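Yersinopine synthase (Yersinia pestis, PDB 6C4M) catalyses the NADPH-dependent reductive condensation of pyruvate with an amino-acid-derived intermediate, the last step in the biosynthesis of the metallophore yersinopine. Local coordinates at residues A[208-213]-A[328-333]; A[214-219]-A[248-253]. All blocks are in the same frame, centred on the assembly; numbering follows the deposited sequence.

Both contacts use the long strand 203-217, and their centres lie 18 Å apart. Interaction 1 meets the strand at its break, where the end of helix 321-329 comes up to it; interaction 2 takes the next residues, which pack on helix 247-251, and along the chain it is nested inside the loop closed by interaction 1. One polar link joins them: Tyr-214 OH stands 2.6 Å from Asp-328 OD2, a probable hydrogen bond. Interaction 1 is nearer the chemistry, with the Lys-210 side chain about 6 Å from bound NADP and the Tyr-330 side chain about 9 Å from that of His-260, the inferred proton donor/acceptor. The Phe-253 side chain of interaction 2 is about 13 Å from NADP.

Interaction 1: A[208-213]-A[328-333]; sequences AFKQRI and DNYPVP
The carboxylate of Asp-328 is gripped at both oxygens. OD1 forms a long salt bridge with Arg-212, 3.5 Å from its NE, while OD2 is taken by Tyr-214 OH and by Arg-323 NH2. OD1 comes to the edge of the guanidinium, near its plane, but the carboxylate itself is turned 62° against that plane, so one oxygen meets one nitrogen instead of the two groups lying flat in a forked pair. The bend at chi3 (86°) sets NE where it can face OD1, and CD of Arg-212 packs on the same oxygen at 3.6 Å. With two cationic groups close by, the buried carboxylate is likely to stay charged.

Gln-211 extends to the backbone of Asp-328 and Asn-329. Its chi2 of -172° carries CD out toward the helix end, where OE1 rests 3.6 Å from the carbonyl carbon of Asp-328, a van der Waals contact. On the far side of Gln-211, the amine of Lys-210 lies close to the phenol oxygen of Tyr-330: NZ is 2.6 Å from OH and 3.7 Å from CZ, oblique to the ring. The amide of Asn-329 turns back into its own helix, ND2 bonding Phe-324 O.

The contact sits at the surface, where helix 321-329 ends against the short break in strand 203-217. Lys-210 and Gln-211 keep backbone bonds there to Tyr-169 and Asp-240, and the residues after the helix pack against helix 350-364: Tyr-330 O bonds Arg-360, and Val-332 touches Ala-363 and Leu-364.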
# COMPACT_ATOMS: atom_id res chain seq x y z
N ALA A 208 9.26 18.74 14.94
CA ALA A 208 8.74 19.33 13.71
C ALA A 208 7.71 20.40 14.05
O ALA A 208 7.04 20.31 15.09
CB ALA A 208 8.14 18.25 12.81
N PHE A 209 7.59 21.39 13.18
CA PHE A 209 6.53 22.39 13.26
C PHE A 209 5.57 22.21 12.09
O PHE A 209 5.97 21.79 11.00
CB PHE A 209 7.12 23.81 13.27
CG PHE A 209 7.91 24.12 14.52
CD1 PHE A 209 7.27 24.34 15.72
CD2 PHE A 209 9.29 24.16 14.49
CE1 PHE A 209 7.99 24.60 16.87
CE2 PHE A 209 10.02 24.42 15.62
CZ PHE A 209 9.37 24.64 16.82
N LYS A 210 4.29 22.52 12.32
CA LYS A 210 3.31 22.48 11.25
C LYS A 210 3.56 23.61 10.26
O LYS A 210 4.19 24.61 10.59
CB LYS A 210 1.88 22.59 11.81
CG LYS A 210 1.44 21.47 12.79
CD LYS A 210 1.21 20.15 12.15
CE LYS A 210 0.78 19.15 13.24
NZ LYS A 210 0.80 17.71 12.73
N GLN A 211 3.04 23.46 9.03
CA GLN A 211 3.22 24.52 8.04
C GLN A 211 2.17 25.61 8.16
O GLN A 211 2.47 26.79 7.91
CB GLN A 211 3.24 23.95 6.61
CG GLN A 211 2.08 23.05 6.24
CD GLN A 211 2.28 22.37 4.87
OE1 GLN A 211 2.15 21.15 4.74
NE2 GLN A 211 2.58 23.16 3.85
N ARG A 212 0.93 25.27 8.52
CA ARG A 212 -0.04 26.31 8.80
C ARG A 212 -1.04 25.85 9.86
O ARG A 212 -1.25 24.65 10.09
CB ARG A 212 -0.77 26.78 7.53
CG ARG A 212 -1.65 25.79 6.80
CD ARG A 212 -2.04 26.42 5.43
NE ARG A 212 -1.02 26.15 4.40
CZ ARG A 212 -0.15 27.02 3.90
NH1 ARG A 212 -0.13 28.30 4.28
NH2 ARG A 212 0.72 26.59 2.99
N ILE A 213 -1.63 26.85 10.51
CA ILE A 213 -2.68 26.70 11.49
C ILE A 213 -3.81 27.63 11.09
O ILE A 213 -3.57 28.76 10.65
CB ILE A 213 -2.19 27.04 12.91
CG1 ILE A 213 -1.06 26.10 13.35
CG2 ILE A 213 -3.31 27.00 13.88
CD1 ILE A 213 -1.45 24.63 13.43
N ASP A 328 -1.98 20.69 3.55
CA ASP A 328 -1.79 21.32 4.86
C ASP A 328 -1.13 20.42 5.89
O ASP A 328 -0.70 20.93 6.93
CB ASP A 328 -3.12 21.79 5.42
CG ASP A 328 -3.80 22.83 4.54
OD1 ASP A 328 -3.13 23.42 3.66
OD2 ASP A 328 -5.02 23.07 4.73
N ASN A 329 -1.03 19.10 5.66
CA ASN A 329 -0.44 18.22 6.68
C ASN A 329 0.78 17.46 6.14
O ASN A 329 1.92 17.88 6.39
CB ASN A 329 -1.52 17.30 7.24
CG ASN A 329 -2.54 18.06 8.06
OD1 ASN A 329 -2.41 18.15 9.29
ND2 ASN A 329 -3.54 18.66 7.39
N TYR A 330 0.59 16.35 5.40
CA TYR A 330 1.73 15.54 4.95
C TYR A 330 1.53 15.16 3.48
O TYR A 330 0.55 14.50 3.14
CB TYR A 330 1.87 14.30 5.85
CG TYR A 330 1.77 14.62 7.32
CD1 TYR A 330 0.54 14.59 7.97
CD2 TYR A 330 2.90 14.98 8.06
CE1 TYR A 330 0.43 14.89 9.33
CE2 TYR A 330 2.80 15.28 9.43
CZ TYR A 330 1.55 15.24 10.05
OH TYR A 330 1.40 15.54 11.40
N PRO A 331 2.40 15.60 2.58
CA PRO A 331 2.17 15.35 1.15
C PRO A 331 2.70 14.00 0.70
O PRO A 331 3.60 13.41 1.30
CB PRO A 331 2.95 16.47 0.48
CG PRO A 331 4.11 16.64 1.37
CD PRO A 331 3.53 16.53 2.78
N VAL A 332 2.13 13.53 -0.41
CA VAL A 332 2.63 12.32 -1.06
C VAL A 332 2.90 12.66 -2.52
O VAL A 332 2.35 13.64 -3.07
CB VAL A 332 1.64 11.14 -0.91
CG1 VAL A 332 1.35 10.82 0.60
CG2 VAL A 332 0.32 11.40 -1.67
N PRO A 333 3.74 11.86 -3.18
CA PRO A 333 4.11 12.15 -4.58
C PRO A 333 2.89 12.25 -5.48
O PRO A 333 1.88 11.57 -5.26
CB PRO A 333 4.99 10.96 -4.97
CG PRO A 333 5.45 10.35 -3.69
CD PRO A 333 4.43 10.68 -2.64

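Interaction 2: A[214-219]-A[248-253]; sequences YLANQW and LAAERF
Tyr-214 and Phe-253 form a face-to-face aromatic stack, their ring centroids 3.6 Å apart and their planes only 9° from parallel. The rings overlap almost fully, and the tightest approach is on the backbone side of each: Tyr-214 CG lies 3.4 Å from Phe-253 CD2, and Tyr-214 CD1 is 3.4 Å from Phe-253 CG. The phenol OH extends past the phenylalanine and is bonded to Asp-328.

Apolar packing continues along the strand with Ala-250. Its CB touches the backbone of Leu-215, 3.7 Å from CA, and lies 4.2 Å from Ala-216 CB; Tyr-214 CB is just as near. A methyl is all that stands between helix and strand here, so the two backbones come close. The side chain of Leu-215 starts off away from the helix and packs on Met-227 and Leu-230.

No hydrogen bond crosses the contact. On the helix side, Arg-252 NE donates to Ala-249 O at 2.9 Å, fairly straight (164°) and with the oxygen in the guanidinium plane, which ties the guanidinium back to its own helix, the donor tilted 27° from the carbonyl plane. Phe-253 CZ, at the ring's rim, lies above one face of that guanidinium, displaced from its centre.

All of this is buried: the end of helix 247-251 lies against one face of strand 203-217, which is flanked by strands 161-165 and 240-243, with helix 225-235 packing on Leu-215.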
# COMPACT_ATOMS: atom_id res chain seq x y z
N TYR A 214 -5.03 27.16 11.24
CA TYR A 214 -6.21 27.97 11.00
C TYR A 214 -6.71 28.47 12.34
O TYR A 214 -6.75 27.71 13.31
CB TYR A 214 -7.31 27.16 10.30
CG TYR A 214 -6.94 26.71 8.92
CD1 TYR A 214 -6.24 25.53 8.72
CD2 TYR A 214 -7.28 27.46 7.80
CE1 TYR A 214 -5.88 25.11 7.44
CE2 TYR A 214 -6.93 27.05 6.52
CZ TYR A 214 -6.25 25.86 6.36
OH TYR A 214 -5.88 25.46 5.11
N LEU A 215 -7.07 29.75 12.43
CA LEU A 215 -7.63 30.21 13.69
C LEU A 215 -8.70 31.26 13.45
O LEU A 215 -8.85 31.78 12.34
CB LEU A 215 -6.53 30.69 14.63
CG LEU A 215 -5.62 31.85 14.20
CD1 LEU A 215 -6.37 33.08 14.12
CD2 LEU A 215 -4.50 32.02 15.22
N ALA A 216 -9.43 31.57 14.52
CA ALA A 216 -10.50 32.56 14.48
C ALA A 216 -10.88 32.89 15.92
O ALA A 216 -10.64 32.11 16.84
CB ALA A 216 -11.72 32.04 13.72
N ASN A 217 -11.45 34.09 16.11
CA ASN A 217 -12.18 34.41 17.32
C ASN A 217 -13.66 34.48 16.99
O ASN A 217 -14.07 34.33 15.84
CB ASN A 217 -11.69 35.72 17.93
CG ASN A 217 -11.87 36.90 17.00
OD1 ASN A 217 -12.89 37.01 16.30
ND2 ASN A 217 -10.90 37.79 16.99
N GLN A 218 -14.47 34.65 18.02
CA GLN A 218 -15.90 34.56 17.81
C GLN A 218 -16.42 35.65 16.89
O GLN A 218 -17.52 35.49 16.34
CB GLN A 218 -16.64 34.61 19.15
CG GLN A 218 -16.59 35.94 19.94
CD GLN A 218 -15.47 35.97 20.98
OE1 GLN A 218 -14.32 35.63 20.69
NE2 GLN A 218 -15.82 36.34 22.20
N TRP A 219 -15.69 36.75 16.72
CA TRP A 219 -16.17 37.83 15.87
C TRP A 219 -15.68 37.71 14.43
O TRP A 219 -16.11 38.49 13.57
CB TRP A 219 -15.75 39.19 16.48
CG TRP A 219 -16.14 39.33 17.94
CD1 TRP A 219 -17.40 39.39 18.45
CD2 TRP A 219 -15.25 39.40 19.06
NE1 TRP A 219 -17.36 39.50 19.81
CE2 TRP A 219 -16.05 39.49 20.22
CE3 TRP A 219 -13.86 39.40 19.20
CZ2 TRP A 219 -15.51 39.57 21.50
CZ3 TRP A 219 -13.32 39.48 20.47
CH2 TRP A 219 -14.15 39.57 21.61
N LEU A 248 -16.01 27.90 14.19
CA LEU A 248 -16.21 26.62 13.52
C LEU A 248 -15.45 26.57 12.19
O LEU A 248 -14.93 25.51 11.81
CB LEU A 248 -17.69 26.40 13.29
CG LEU A 248 -18.39 25.04 13.36
CD1 LEU A 248 -17.85 24.07 14.43
CD2 LEU A 248 -19.85 25.36 13.62
N ALA A 249 -15.35 27.71 11.50
CA ALA A 249 -14.66 27.76 10.23
C ALA A 249 -13.16 27.56 10.37
O ALA A 249 -12.49 27.31 9.36
CB ALA A 249 -14.93 29.08 9.52
N ALA A 250 -12.61 27.67 11.58
CA ALA A 250 -11.24 27.22 11.83
C ALA A 250 -11.21 25.78 12.34
O ALA A 250 -10.32 25.01 11.94
CB ALA A 250 -10.56 28.12 12.86
N GLU A 251 -12.17 25.41 13.20
CA GLU A 251 -12.15 24.11 13.87
C GLU A 251 -12.37 22.98 12.86
O GLU A 251 -11.96 21.84 13.11
CB GLU A 251 -13.24 24.07 14.96
CG GLU A 251 -12.96 24.99 16.16
CD GLU A 251 -14.20 25.36 16.99
OE1 GLU A 251 -15.35 25.06 16.61
OE2 GLU A 251 -14.02 26.01 18.07
N ARG A 252 -13.06 23.27 11.77
CA ARG A 252 -13.27 22.31 10.72
C ARG A 252 -11.95 21.76 10.17
O ARG A 252 -11.96 20.71 9.55
CB ARG A 252 -14.10 22.93 9.61
CG ARG A 252 -13.40 24.05 8.86
CD ARG A 252 -14.29 24.63 7.77
NE ARG A 252 -13.67 25.82 7.19
CZ ARG A 252 -13.66 26.14 5.89
NH1 ARG A 252 -14.28 25.37 5.00
NH2 ARG A 252 -13.04 27.24 5.49
N PHE A 253 -10.83 22.44 10.40
CA PHE A 253 -9.51 21.97 10.01
C PHE A 253 -8.79 21.17 11.10
O PHE A 253 -7.55 21.18 11.16
CB PHE A 253 -8.66 23.16 9.57
CG PHE A 253 -9.15 23.80 8.30
CD1 PHE A 253 -8.93 23.18 7.10
CD2 PHE A 253 -9.82 25.00 8.32
CE1 PHE A 253 -9.37 23.75 5.91
CE2 PHE A 253 -10.28 25.58 7.15
CZ PHE A 253 -10.05 24.95 5.94